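Side-chain contacts in diaphanous protein (Entamoeba histolytica, PDB 4DVG), which is a formin of the diaphanous family that probably responds to Rho-type GTPases and directs the assembly of actin filaments: residues 220-225 with 258-263; 160-165 with 206-211; 130-135 with 172-177; 109-114 with 135-140. All blocks are in the same frame, centred on the assembly; numbering follows the deposited sequence.

Contact 1 (220-225 with 258-263)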
loop_
_atom_site.group_PDB
_atom_site.type_symbol
_atom_site.label_atom_id
_atom_site.label_comp_id
_atom_site.label_asym_id
_atom_site.label_seq_id
_atom_site.Cartn_x
_atom_site.Cartn_y
_atom_site.Cartn_z
ATOM N N LYS B 220 27.551 19.256 -1.509
ATOM C CA LYS B 220 27.383 19.859 -0.198
ATOM C C LYS B 220 26.343 19.067 0.591
ATOM O O LYS B 220 25.504 18.384 0.003
ATOM C CB LYS B 220 26.989 21.326 -0.329
ATOM C CG LYS B 220 28.151 22.252 -0.715
ATOM C CD LYS B 220 27.805 23.701 -0.341
ATOM C CE LYS B 220 28.892 24.693 -0.735
ATOM N NZ LYS B 220 28.405 26.129 -0.744
ATOM N N LYS B 221 26.412 19.128 1.919
ATOM C CA LYS B 221 25.508 18.323 2.752
ATOM C C LYS B 221 24.089 18.634 2.364
ATOM O O LYS B 221 23.746 19.800 2.198
ATOM C CB LYS B 221 25.685 18.644 4.227
ATOM C CG LYS B 221 25.483 17.472 5.182
ATOM C CD LYS B 221 25.707 17.981 6.599
ATOM C CE LYS B 221 25.483 16.946 7.673
ATOM N NZ LYS B 221 25.641 17.628 8.993
ATOM N N PHE B 222 23.272 17.595 2.211
ATOM C CA PHE B 222 21.848 17.790 1.973
ATOM C C PHE B 222 21.468 18.194 0.542
ATOM O O PHE B 222 20.303 18.420 0.264
ATOM C CB PHE B 222 21.310 18.853 2.925
ATOM C CG PHE B 222 21.410 18.483 4.358
ATOM C CD1 PHE B 222 21.085 17.206 4.780
ATOM C CD2 PHE B 222 21.824 19.414 5.296
ATOM C CE1 PHE B 222 21.159 16.876 6.130
ATOM C CE2 PHE B 222 21.911 19.087 6.625
ATOM C CZ PHE B 222 21.576 17.819 7.046
ATOM N N LEU B 223 22.435 18.284 -0.366
ATOM C CA LEU B 223 22.160 18.888 -1.657
ATOM C C LEU B 223 21.110 18.133 -2.474
ATOM O O LEU B 223 20.093 18.708 -2.864
ATOM C CB LEU B 223 23.438 19.061 -2.455
ATOM C CG LEU B 223 23.298 19.775 -3.790
ATOM C CD1 LEU B 223 22.697 21.176 -3.616
ATOM C CD2 LEU B 223 24.645 19.843 -4.444
ATOM N N SER B 224 21.328 16.848 -2.726
ATOM C CA SER B 224 20.392 16.141 -3.593
ATOM C C SER B 224 18.966 16.006 -3.015
ATOM O O SER B 224 17.987 16.184 -3.748
ATOM C CB SER B 224 20.956 14.807 -4.100
ATOM O OG SER B 224 21.462 14.029 -3.056
ATOM N N PHE B 225 18.848 15.709 -1.721
ATOM C CA PHE B 225 17.546 15.769 -1.057
ATOM C C PHE B 225 16.897 17.134 -1.261
ATOM O O PHE B 225 15.734 17.238 -1.674
ATOM C CB PHE B 225 17.684 15.475 0.438
ATOM C CG PHE B 225 16.552 15.973 1.267
ATOM C CD1 PHE B 225 15.242 15.802 0.865
ATOM C CD2 PHE B 225 16.796 16.592 2.477
ATOM C CE1 PHE B 225 14.194 16.255 1.652
ATOM C CE2 PHE B 225 15.749 17.042 3.280
ATOM C CZ PHE B 225 14.440 16.882 2.851
HETATM N N MSE B 258 22.387 25.728 15.081
HETATM C CA MSE B 258 23.030 26.814 14.331
HETATM C C MSE B 258 23.786 26.108 13.154
HETATM O O MSE B 258 23.749 26.559 12.014
HETATM C CB MSE B 258 23.923 27.741 15.235
HETATM C CG MSE B 258 23.325 29.114 15.915
ATOM N N ASP B 259 24.357 24.934 13.416
ATOM C CA ASP B 259 25.208 24.224 12.449
ATOM C C ASP B 259 24.477 23.527 11.290
ATOM O O ASP B 259 24.839 23.701 10.120
ATOM C CB ASP B 259 26.076 23.199 13.190
ATOM C CG ASP B 259 27.109 22.541 12.290
ATOM O OD1 ASP B 259 28.158 23.177 12.011
ATOM O OD2 ASP B 259 26.876 21.381 11.874
ATOM N N VAL B 260 23.480 22.711 11.630
ATOM C CA VAL B 260 22.650 22.017 10.652
ATOM C C VAL B 260 21.893 23.012 9.761
ATOM O O VAL B 260 21.941 22.937 8.518
ATOM C CB VAL B 260 21.638 21.078 11.347
ATOM C CG1 VAL B 260 20.535 20.692 10.395
ATOM C CG2 VAL B 260 22.337 19.839 11.891
ATOM N N ARG B 261 21.196 23.948 10.392
ATOM C CA ARG B 261 20.515 24.987 9.636
ATOM C C ARG B 261 21.471 25.813 8.744
ATOM O O ARG B 261 21.087 26.201 7.641
ATOM C CB ARG B 261 19.684 25.897 10.544
ATOM C CG ARG B 261 18.935 26.975 9.763
ATOM C CD ARG B 261 18.106 27.861 10.649
ATOM N NE ARG B 261 18.584 27.742 12.016
ATOM C CZ ARG B 261 17.800 27.623 13.073
ATOM N NH1 ARG B 261 16.474 27.607 12.943
ATOM N NH2 ARG B 261 18.353 27.530 14.256
ATOM N N ASN B 262 22.696 26.083 9.206
ATOM C CA ASN B 262 23.662 26.784 8.353
ATOM C C ASN B 262 23.905 26.013 7.038
ATOM O O ASN B 262 23.872 26.615 5.965
ATOM C CB ASN B 262 24.984 27.067 9.069
ATOM C CG ASN B 262 24.914 28.270 10.026
ATOM O OD1 ASN B 262 23.981 29.083 9.994
ATOM N ND2 ASN B 262 25.938 28.387 10.881
ATOM N N SER B 263 24.124 24.695 7.135
ATOM C CA SER B 263 24.227 23.815 5.964
ATOM C C SER B 263 23.045 23.997 5.000
ATOM O O SER B 263 23.209 23.932 3.786
ATOM C CB SER B 263 24.228 22.337 6.359
ATOM O OG SER B 263 25.180 22.014 7.333
HETATM O O HOH W 1 25.053 22.018 2.947
#
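S263 sets its CB against the edge of the F222 ring, near the ring plane, 3.9 Å from F222 CD2. K221 comes up beside the ring, from the same side of the serine: its extended chain brings K221 CD to 4.1 Å from S263 OG. The hydroxyl itself is turned back onto its own helix. With OG beside the backbone N (chi1 -52°), S263 OG donates to D259 O over 3.3 Å. The same carbonyl oxygen takes S263 N from the opposite face of its plane, so two donors grip it. A water ties the backbones together, donating to K221 O at 2.7 Å and to S263 O at 2.8 Å. The lysine and phenylalanine are placed by a type II beta turn from K220 to L223, closed by a bond from L223 N to K220 O. F222 takes its third position with a positive phi of 78° and is also the N-cap residue of helix 223-228. The turn lays K221 CG over the centre of one face of the F222 ring, while V260 CG1 packs more loosely, 4.3 Å from F222 CE2. Within the all-helical FH3 domain, this bend leans on helix 254-265. The F222 ring stacks with F264, meets F209 of helix 203-213 edge-to-face and touches L248 of helix 236-249, while V260 reaches I249 on the latter helix.

Contact 2 (160-165 with 206-211)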
loop_
_atom_site.group_PDB
_atom_site.type_symbol
_atom_site.label_atom_id
_atom_site.label_comp_id
_atom_site.label_asym_id
_atom_site.label_seq_id
_atom_site.Cartn_x
_atom_site.Cartn_y
_atom_site.Cartn_z
ATOM N N LEU B 160 21.668 3.803 1.645
ATOM C CA LEU B 160 21.138 3.136 0.473
ATOM C C LEU B 160 19.765 3.705 0.099
ATOM O O LEU B 160 19.485 3.936 -1.062
ATOM C CB LEU B 160 21.054 1.635 0.705
ATOM C CG LEU B 160 20.491 0.878 -0.490
ATOM C CD1 LEU B 160 21.553 0.816 -1.590
ATOM C CD2 LEU B 160 20.067 -0.514 -0.059
ATOM N N LEU B 161 18.921 3.969 1.087
ATOM C CA LEU B 161 17.644 4.602 0.788
ATOM C C LEU B 161 17.843 5.970 0.149
ATOM O O LEU B 161 17.111 6.337 -0.762
ATOM C CB LEU B 161 16.748 4.717 2.030
ATOM C CG LEU B 161 16.266 3.395 2.631
ATOM C CD1 LEU B 161 15.298 3.613 3.792
ATOM C CD2 LEU B 161 15.658 2.555 1.532
ATOM N N LEU B 162 18.819 6.725 0.644
ATOM C CA LEU B 162 19.085 8.051 0.123
ATOM C C LEU B 162 19.527 7.969 -1.329
ATOM O O LEU B 162 19.151 8.814 -2.153
ATOM C CB LEU B 162 20.156 8.742 0.953
ATOM C CG LEU B 162 19.656 9.336 2.259
ATOM C CD1 LEU B 162 20.820 9.800 3.113
ATOM C CD2 LEU B 162 18.702 10.470 1.983
ATOM N N LYS B 163 20.321 6.949 -1.641
ATOM C CA LYS B 163 20.835 6.781 -2.995
ATOM C C LYS B 163 19.684 6.350 -3.896
ATOM O O LYS B 163 19.470 6.905 -4.975
ATOM C CB LYS B 163 21.973 5.758 -3.028
ATOM C CG LYS B 163 22.302 5.215 -4.427
ATOM C CD LYS B 163 22.767 6.307 -5.398
ATOM N NZ LYS B 163 23.823 6.763 -7.611
ATOM N N GLY B 164 18.943 5.358 -3.420
ATOM C CA GLY B 164 17.770 4.869 -4.094
ATOM C C GLY B 164 16.777 5.961 -4.393
ATOM O O GLY B 164 16.121 5.942 -5.440
HETATM N N MSE B 165 16.662 6.915 -3.476
HETATM C CA MSE B 165 15.764 8.044 -3.659
HETATM C C MSE B 165 16.212 8.981 -4.767
HETATM O O MSE B 165 15.392 9.698 -5.327
HETATM C CB MSE B 165 15.586 8.825 -2.365
HETATM C CG MSE B 165 14.658 10.022 -2.507
HETATM SE SE MSE B 165 14.133 10.857 -0.828
HETATM N N MSE B 206 21.383 11.575 10.068
HETATM C CA MSE B 206 22.413 12.600 9.992
HETATM C C MSE B 206 23.704 12.048 9.403
HETATM O O MSE B 206 24.298 12.685 8.534
HETATM C CB MSE B 206 22.687 13.234 11.358
HETATM C CG MSE B 206 21.887 14.502 11.594
HETATM SE SE MSE B 206 22.439 15.922 10.365
ATOM N N ASN B 207 24.141 10.876 9.867
ATOM C CA ASN B 207 25.385 10.306 9.366
ATOM C C ASN B 207 25.247 9.928 7.903
ATOM O O ASN B 207 26.188 10.072 7.123
ATOM C CB ASN B 207 25.856 9.090 10.178
ATOM C CG ASN B 207 26.371 9.452 11.561
ATOM O OD1 ASN B 207 26.712 10.608 11.850
ATOM N ND2 ASN B 207 26.431 8.452 12.431
ATOM N N ALA B 208 24.071 9.450 7.516
ATOM C CA ALA B 208 23.910 9.050 6.131
ATOM C C ALA B 208 24.047 10.254 5.196
ATOM O O ALA B 208 24.543 10.124 4.091
ATOM C CB ALA B 208 22.583 8.336 5.912
ATOM N N PHE B 209 23.590 11.416 5.644
ATOM C CA PHE B 209 23.713 12.634 4.865
ATOM C C PHE B 209 25.158 13.112 4.836
ATOM O O PHE B 209 25.591 13.699 3.855
ATOM C CB PHE B 209 22.818 13.736 5.413
ATOM C CG PHE B 209 21.435 13.706 4.884
ATOM C CD1 PHE B 209 21.184 13.997 3.551
ATOM C CD2 PHE B 209 20.373 13.405 5.711
ATOM C CE1 PHE B 209 19.891 13.976 3.047
ATOM C CE2 PHE B 209 19.073 13.398 5.221
ATOM C CZ PHE B 209 18.832 13.679 3.883
ATOM N N SER B 210 25.899 12.854 5.909
ATOM C CA SER B 210 27.312 13.202 5.953
ATOM C C SER B 210 28.109 12.254 5.080
ATOM O O SER B 210 29.134 12.625 4.488
ATOM C CB SER B 210 27.836 13.165 7.383
ATOM O OG SER B 210 27.289 14.236 8.127
ATOM N N ASN B 211 27.623 11.029 4.977
ATOM C CA ASN B 211 28.313 10.043 4.171
ATOM C C ASN B 211 28.148 10.262 2.677
ATOM O O ASN B 211 29.058 9.970 1.906
ATOM C CB ASN B 211 27.975 8.622 4.629
ATOM C CG ASN B 211 28.608 8.303 5.985
ATOM O OD1 ASN B 211 29.754 8.703 6.265
ATOM N ND2 ASN B 211 27.861 7.608 6.839
#
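L162 carries its CG beside the backbone N (chi1 -79°), which sends both methyls across to helix 203-213, and F209 makes the matching choice (chi1 -86°), swinging its ring round the side of its own helix to meet them. The two side chains cross at about a right angle. L162 CD1 stands almost squarely over the ring in a CH-pi contact, 4.2 Å from the F209 centroid and only 6° off the normal. The other methyl lies on the same face but beyond the ring's rim, with L162 CD2 3.7 Å from F209 CZ and 3.9 Å from F209 CE1. The leucine is braced by A208 as well: L162 CD1 packs 3.6 Å from A208 CB. All three residues are buried, and the contact is purely apolar. Diaphanous regulatory regions are built as superhelices of armadillo-like helical repeats, and here a short helix of the GTPase-binding domain packs on one from the FH3 domain, so the contact joins the two parts of that array. Where helix 203-213 faces K221, S210 OG folds back to M206 O in a weak hydrogen bond. The F209 ring also meets the F222 ring, edge-to-face. Behind L162, its neighbour L161 packs on I178 and I182 of helix 172-187, and L160 rests on M112 and Y115 of helix 108-120.

Contact 3 (130-135 with 172-177)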
loop_
_atom_site.group_PDB
_atom_site.type_symbol
_atom_site.label_atom_id
_atom_site.label_comp_id
_atom_site.label_asym_id
_atom_site.label_seq_id
_atom_site.Cartn_x
_atom_site.Cartn_y
_atom_site.Cartn_z
ATOM N N GLU B 130 12.391 -3.911 -12.365
ATOM C CA GLU B 130 12.952 -4.637 -11.250
ATOM C C GLU B 130 13.240 -3.686 -10.081
ATOM O O GLU B 130 12.935 -4.000 -8.932
ATOM C CB GLU B 130 14.176 -5.450 -11.670
ATOM C CG GLU B 130 13.812 -6.671 -12.505
ATOM C CD GLU B 130 15.014 -7.520 -12.874
ATOM O OE1 GLU B 130 16.053 -7.434 -12.182
ATOM O OE2 GLU B 130 14.923 -8.268 -13.869
ATOM N N GLU B 131 13.784 -2.506 -10.369
ATOM C CA GLU B 131 14.090 -1.571 -9.292
ATOM C C GLU B 131 12.805 -1.110 -8.613
ATOM O O GLU B 131 12.691 -1.143 -7.390
ATOM C CB GLU B 131 14.898 -0.369 -9.793
ATOM C CG GLU B 131 15.354 0.558 -8.665
ATOM C CD GLU B 131 16.314 1.656 -9.116
ATOM O OE1 GLU B 131 17.266 1.370 -9.873
ATOM O OE2 GLU B 131 16.118 2.818 -8.697
ATOM N N ARG B 132 11.834 -0.700 -9.423
ATOM C CA ARG B 132 10.559 -0.211 -8.917
ATOM C C ARG B 132 9.758 -1.215 -8.082
ATOM O O ARG B 132 9.141 -0.802 -7.103
ATOM C CB ARG B 132 9.702 0.361 -10.047
ATOM C CG ARG B 132 10.295 1.609 -10.674
ATOM C CD ARG B 132 9.303 2.298 -11.545
ATOM N NE ARG B 132 9.912 3.349 -12.347
ATOM C CZ ARG B 132 9.337 3.851 -13.436
ATOM N NH1 ARG B 132 8.151 3.383 -13.818
ATOM N NH2 ARG B 132 9.935 4.810 -14.137
ATOM N N LYS B 133 9.755 -2.505 -8.451
ATOM C CA LYS B 133 9.094 -3.512 -7.608
ATOM C C LYS B 133 9.715 -3.494 -6.216
ATOM O O LYS B 133 8.995 -3.534 -5.209
ATOM C CB LYS B 133 9.149 -4.936 -8.187
ATOM C CG LYS B 133 7.955 -5.303 -9.059
ATOM C CD LYS B 133 6.626 -4.928 -8.415
ATOM C CE LYS B 133 5.435 -5.182 -9.362
ATOM N NZ LYS B 133 5.610 -4.686 -10.786
ATOM N N CYS B 134 11.047 -3.424 -6.177
ATOM C CA CYS B 134 11.772 -3.278 -4.919
ATOM C C CYS B 134 11.213 -2.163 -4.039
ATOM O O CYS B 134 10.972 -2.369 -2.853
ATOM C CB CYS B 134 13.249 -3.010 -5.182
ATOM S SG CYS B 134 14.248 -4.466 -5.154
ATOM N N CYS B 135 11.025 -0.982 -4.617
ATOM C CA CYS B 135 10.495 0.129 -3.853
ATOM C C CYS B 135 9.137 -0.229 -3.345
ATOM O O CYS B 135 8.777 0.112 -2.206
ATOM C CB CYS B 135 10.383 1.386 -4.714
ATOM S SG CYS B 135 11.991 2.032 -5.171
ATOM N N PRO B 172 8.186 9.726 -8.863
ATOM C CA PRO B 172 7.811 10.677 -7.815
ATOM C C PRO B 172 7.128 10.000 -6.616
ATOM O O PRO B 172 7.267 10.444 -5.476
ATOM C CB PRO B 172 6.806 11.580 -8.535
ATOM C CG PRO B 172 7.308 11.621 -9.922
ATOM C CD PRO B 172 7.876 10.246 -10.204
ATOM N N ASP B 173 6.376 8.941 -6.869
ATOM C CA ASP B 173 5.726 8.232 -5.773
ATOM C C ASP B 173 6.694 7.320 -5.025
ATOM O O ASP B 173 6.606 7.196 -3.805
ATOM C CB ASP B 173 4.498 7.463 -6.256
ATOM C CG ASP B 173 3.286 8.344 -6.350
ATOM O OD1 ASP B 173 3.326 9.418 -5.705
ATOM O OD2 ASP B 173 2.311 7.975 -7.055
ATOM N N ASN B 174 7.599 6.682 -5.765
ATOM C CA ASN B 174 8.662 5.906 -5.160
ATOM C C ASN B 174 9.470 6.816 -4.243
ATOM O O ASN B 174 9.855 6.431 -3.130
ATOM C CB ASN B 174 9.593 5.292 -6.220
ATOM C CG ASN B 174 8.899 4.256 -7.095
ATOM O OD1 ASN B 174 9.255 4.072 -8.257
ATOM N ND2 ASN B 174 7.907 3.581 -6.541
ATOM N N GLN B 175 9.713 8.032 -4.722
ATOM C CA GLN B 175 10.629 8.934 -4.049
ATOM C C GLN B 175 9.988 9.388 -2.743
ATOM O O GLN B 175 10.662 9.599 -1.736
ATOM C CB GLN B 175 10.974 10.139 -4.933
ATOM C CG GLN B 175 11.823 9.823 -6.146
ATOM C CD GLN B 175 12.060 11.055 -7.016
ATOM O OE1 GLN B 175 11.157 11.883 -7.199
ATOM N NE2 GLN B 175 13.286 11.195 -7.535
ATOM N N LEU B 176 8.673 9.520 -2.784
ATOM C CA LEU B 176 7.895 9.891 -1.622
ATOM C C LEU B 176 7.971 8.799 -0.548
ATOM O O LEU B 176 8.121 9.096 0.640
ATOM C CB LEU B 176 6.428 10.109 -2.031
ATOM C CG LEU B 176 5.543 10.643 -0.907
ATOM C CD1 LEU B 176 6.090 12.001 -0.475
ATOM C CD2 LEU B 176 4.099 10.727 -1.316
ATOM N N ASP B 177 7.842 7.542 -0.966
ATOM C CA ASP B 177 7.731 6.447 -0.016
ATOM C C ASP B 177 9.040 6.298 0.733
ATOM O O ASP B 177 9.067 6.018 1.939
ATOM C CB ASP B 177 7.358 5.143 -0.708
ATOM C CG ASP B 177 5.914 5.126 -1.163
ATOM O OD1 ASP B 177 5.071 5.653 -0.396
ATOM O OD2 ASP B 177 5.629 4.600 -2.279
#
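R132 is the first residue of the 130-135 segment to touch N174, and it does so with the aliphatic part of its chain. R132 CG lies 3.6 Å from N174 OD1, and R132 CD follows at 3.7 Å from the same oxygen. The arginine chain, extended from CG to NE, passes the asparagine at about a right angle, with the guanidinium and amide planes 53° apart. The polar ends of this pair are engaged elsewhere: R132 NE donates to R169 O, and N174 OD1 accepts from T171 N just ahead of helix 172-187. That bond helps to fix how the amide is turned. Further along, one helical turn on from R132, C135 meets the other branch of the amide, with C135 CB 3.8 Å from N174 ND2. C135 SG reaches back along the asparagine to 4.2 Å from N174 CB. N174 thus lies between the two residues, its CG beside the backbone N (chi1 -65°), which directs the amide across to helix 127-141. C135 and N174 also bring the backbones closest, their CA atoms 6.2 Å apart. Helices 127-141 and 172-187 pack here within the GTPase-binding domain, and the loop before the second helix is pinned to the first by the salt bridge of E131 with R169. On its other sides helix 127-141 uses C134 against helix 108-120 and K133 against helix 83-93, while L176 turns from 172-187 to F237 of helix 236-249.

Contact 4 (109-114 with 135-140)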
loop_
_atom_site.group_PDB
_atom_site.type_symbol
_atom_site.label_atom_id
_atom_site.label_comp_id
_atom_site.label_asym_id
_atom_site.label_seq_id
_atom_site.Cartn_x
_atom_site.Cartn_y
_atom_site.Cartn_z
ATOM N N ALA B 109 17.404 -6.914 5.840
ATOM C CA ALA B 109 18.777 -6.767 5.384
ATOM C C ALA B 109 18.969 -7.538 4.090
ATOM O O ALA B 109 19.827 -7.187 3.259
ATOM C CB ALA B 109 19.748 -7.252 6.442
ATOM N N ASN B 110 18.162 -8.587 3.936
ATOM C CA ASN B 110 18.231 -9.452 2.768
ATOM C C ASN B 110 17.590 -8.811 1.548
ATOM O O ASN B 110 18.071 -8.956 0.414
ATOM C CB ASN B 110 17.568 -10.792 3.061
ATOM C CG ASN B 110 18.371 -11.635 4.036
ATOM O OD1 ASN B 110 19.552 -11.377 4.259
ATOM N ND2 ASN B 110 17.738 -12.647 4.613
ATOM N N LEU B 111 16.491 -8.114 1.807
ATOM C CA LEU B 111 15.743 -7.427 0.784
ATOM C C LEU B 111 16.505 -6.178 0.358
ATOM O O LEU B 111 16.491 -5.807 -0.819
ATOM C CB LEU B 111 14.358 -7.057 1.315
ATOM C CG LEU B 111 13.427 -6.303 0.368
ATOM C CD1 LEU B 111 13.091 -7.174 -0.817
ATOM C CD2 LEU B 111 12.163 -5.862 1.092
HETATM N N MSE B 112 17.173 -5.541 1.320
HETATM C CA MSE B 112 17.979 -4.344 1.061
HETATM C C MSE B 112 19.151 -4.637 0.131
HETATM O O MSE B 112 19.497 -3.821 -0.719
HETATM C CB MSE B 112 18.482 -3.750 2.377
HETATM C CG MSE B 112 17.370 -3.124 3.184
HETATM SE SE MSE B 112 16.736 -1.433 2.448
HETATM C CE MSE B 112 18.158 -0.271 3.128
ATOM N N ALA B 113 19.753 -5.810 0.309
ATOM C CA ALA B 113 20.870 -6.254 -0.492
ATOM C C ALA B 113 20.417 -6.416 -1.941
ATOM O O ALA B 113 21.127 -6.048 -2.887
ATOM C CB ALA B 113 21.393 -7.575 0.043
ATOM N N ILE B 114 19.227 -6.985 -2.102
ATOM C CA ILE B 114 18.665 -7.190 -3.420
ATOM C C ILE B 114 18.393 -5.835 -4.035
ATOM O O ILE B 114 18.631 -5.617 -5.221
ATOM C CB ILE B 114 17.383 -8.025 -3.352
ATOM C CG1 ILE B 114 17.739 -9.502 -3.365
ATOM C CG2 ILE B 114 16.485 -7.741 -4.526
ATOM C CD1 ILE B 114 16.666 -10.364 -2.792
ATOM N N CYS B 135 11.025 -0.982 -4.617
ATOM C CA CYS B 135 10.495 0.129 -3.853
ATOM C C CYS B 135 9.137 -0.229 -3.345
ATOM O O CYS B 135 8.777 0.112 -2.206
ATOM C CB CYS B 135 10.383 1.386 -4.714
ATOM S SG CYS B 135 11.991 2.032 -5.171
ATOM N N GLU B 136 8.386 -0.912 -4.209
ATOM C CA GLU B 136 7.006 -1.260 -3.937
ATOM C C GLU B 136 6.979 -2.241 -2.761
ATOM O O GLU B 136 6.202 -2.074 -1.815
ATOM C CB GLU B 136 6.342 -1.807 -5.202
ATOM C CG GLU B 136 4.950 -2.358 -5.010
ATOM C CD GLU B 136 4.067 -2.224 -6.259
ATOM O OE1 GLU B 136 2.855 -1.935 -6.100
ATOM O OE2 GLU B 136 4.581 -2.394 -7.393
ATOM N N VAL B 137 7.878 -3.218 -2.791
ATOM C CA VAL B 137 7.952 -4.204 -1.722
ATOM C C VAL B 137 8.425 -3.573 -0.415
ATOM O O VAL B 137 7.863 -3.848 0.641
ATOM C CB VAL B 137 8.893 -5.344 -2.082
ATOM C CG1 VAL B 137 9.101 -6.292 -0.879
ATOM C CG2 VAL B 137 8.360 -6.080 -3.280
ATOM N N LEU B 138 9.453 -2.728 -0.488
ATOM C CA LEU B 138 9.978 -2.062 0.706
ATOM C C LEU B 138 8.889 -1.206 1.352
ATOM O O LEU B 138 8.739 -1.176 2.577
ATOM C CB LEU B 138 11.234 -1.229 0.384
ATOM C CG LEU B 138 12.473 -2.114 0.200
ATOM C CD1 LEU B 138 13.643 -1.425 -0.537
ATOM C CD2 LEU B 138 12.920 -2.686 1.513
ATOM N N ARG B 139 8.114 -0.542 0.509
ATOM C CA ARG B 139 7.040 0.329 0.967
ATOM C C ARG B 139 6.037 -0.435 1.831
ATOM O O ARG B 139 5.400 0.157 2.700
ATOM C CB ARG B 139 6.370 0.993 -0.236
ATOM C CG ARG B 139 4.921 1.353 -0.035
ATOM C CD ARG B 139 4.218 1.454 -1.373
ATOM N NE ARG B 139 3.122 2.413 -1.345
ATOM C CZ ARG B 139 1.919 2.150 -0.847
ATOM N NH1 ARG B 139 1.671 0.959 -0.334
ATOM N NH2 ARG B 139 0.965 3.072 -0.856
ATOM N N TYR B 140 5.921 -1.749 1.621
ATOM C CA TYR B 140 5.078 -2.578 2.491
ATOM C C TYR B 140 5.786 -3.054 3.757
ATOM O O TYR B 140 5.178 -3.025 4.815
ATOM C CB TYR B 140 4.341 -3.723 1.732
ATOM C CG TYR B 140 3.371 -3.190 0.692
ATOM C CD1 TYR B 140 2.247 -2.505 1.075
ATOM C CD2 TYR B 140 3.618 -3.314 -0.666
ATOM C CE1 TYR B 140 1.377 -1.986 0.154
ATOM C CE2 TYR B 140 2.749 -2.777 -1.618
ATOM C CZ TYR B 140 1.623 -2.114 -1.190
ATOM O OH TYR B 140 0.701 -1.567 -2.075
#
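L111 and L138 meet with no flat group between them; the planar side chains of 135-140 take no part in the contact, Y140 CD1 lying at the edge of the R139 guanidinium and in its plane. What crosses the interface is aliphatic. L111 holds its CG anti to the backbone N (chi1 179°), pushing its methyls out toward the other helix, where L111 CD2 sits 3.3 Å from L138 CD2. The two leucine side chains overlap side by side, pointing opposite ways, so L138 CD2 also packs 3.8 Å from L111 CG. V137 touches the same leucine methyl, V137 CG1 being 3.7 Å from L111 CD2. From one residue further along, M112, a selenomethionine, bends its chain across L138 at about a right angle and brings M112 SE to 4.1 Å from L138 CD2. All four residues are buried. The segment axes approach to 10.8 Å and run nearly antiparallel, at 159°, which makes helices 108-120 and 127-141 a helical hairpin of the GTPase-binding domain. Within the hairpin L138 also touches L108 and Y115; around it, V137 packs on V88 of helix 83-93, and M112 passes on to L160 and L161 of helix 160-165.

How the contacts relate
Following the chain from its N terminus, contact 4 closes first, folding helix 127-141 back on helix 108-120. Contact 3 opens from helix 127-141 before that loop is shut and closes on helix 172-187, so the two cross; they share C135, and a long, weak ion pair joins R139 to D177. Contact 2 starts on helix 160-165, inside the loop of contact 3, and ends on helix 203-213: another crossing, which ties the GTPase-binding domain to the FH3 domain. L160 also touches M112 of contact 4. Contact 1 follows in series, bending the chain within the FH3 domain, and abuts contact 2 where K221 reaches S210.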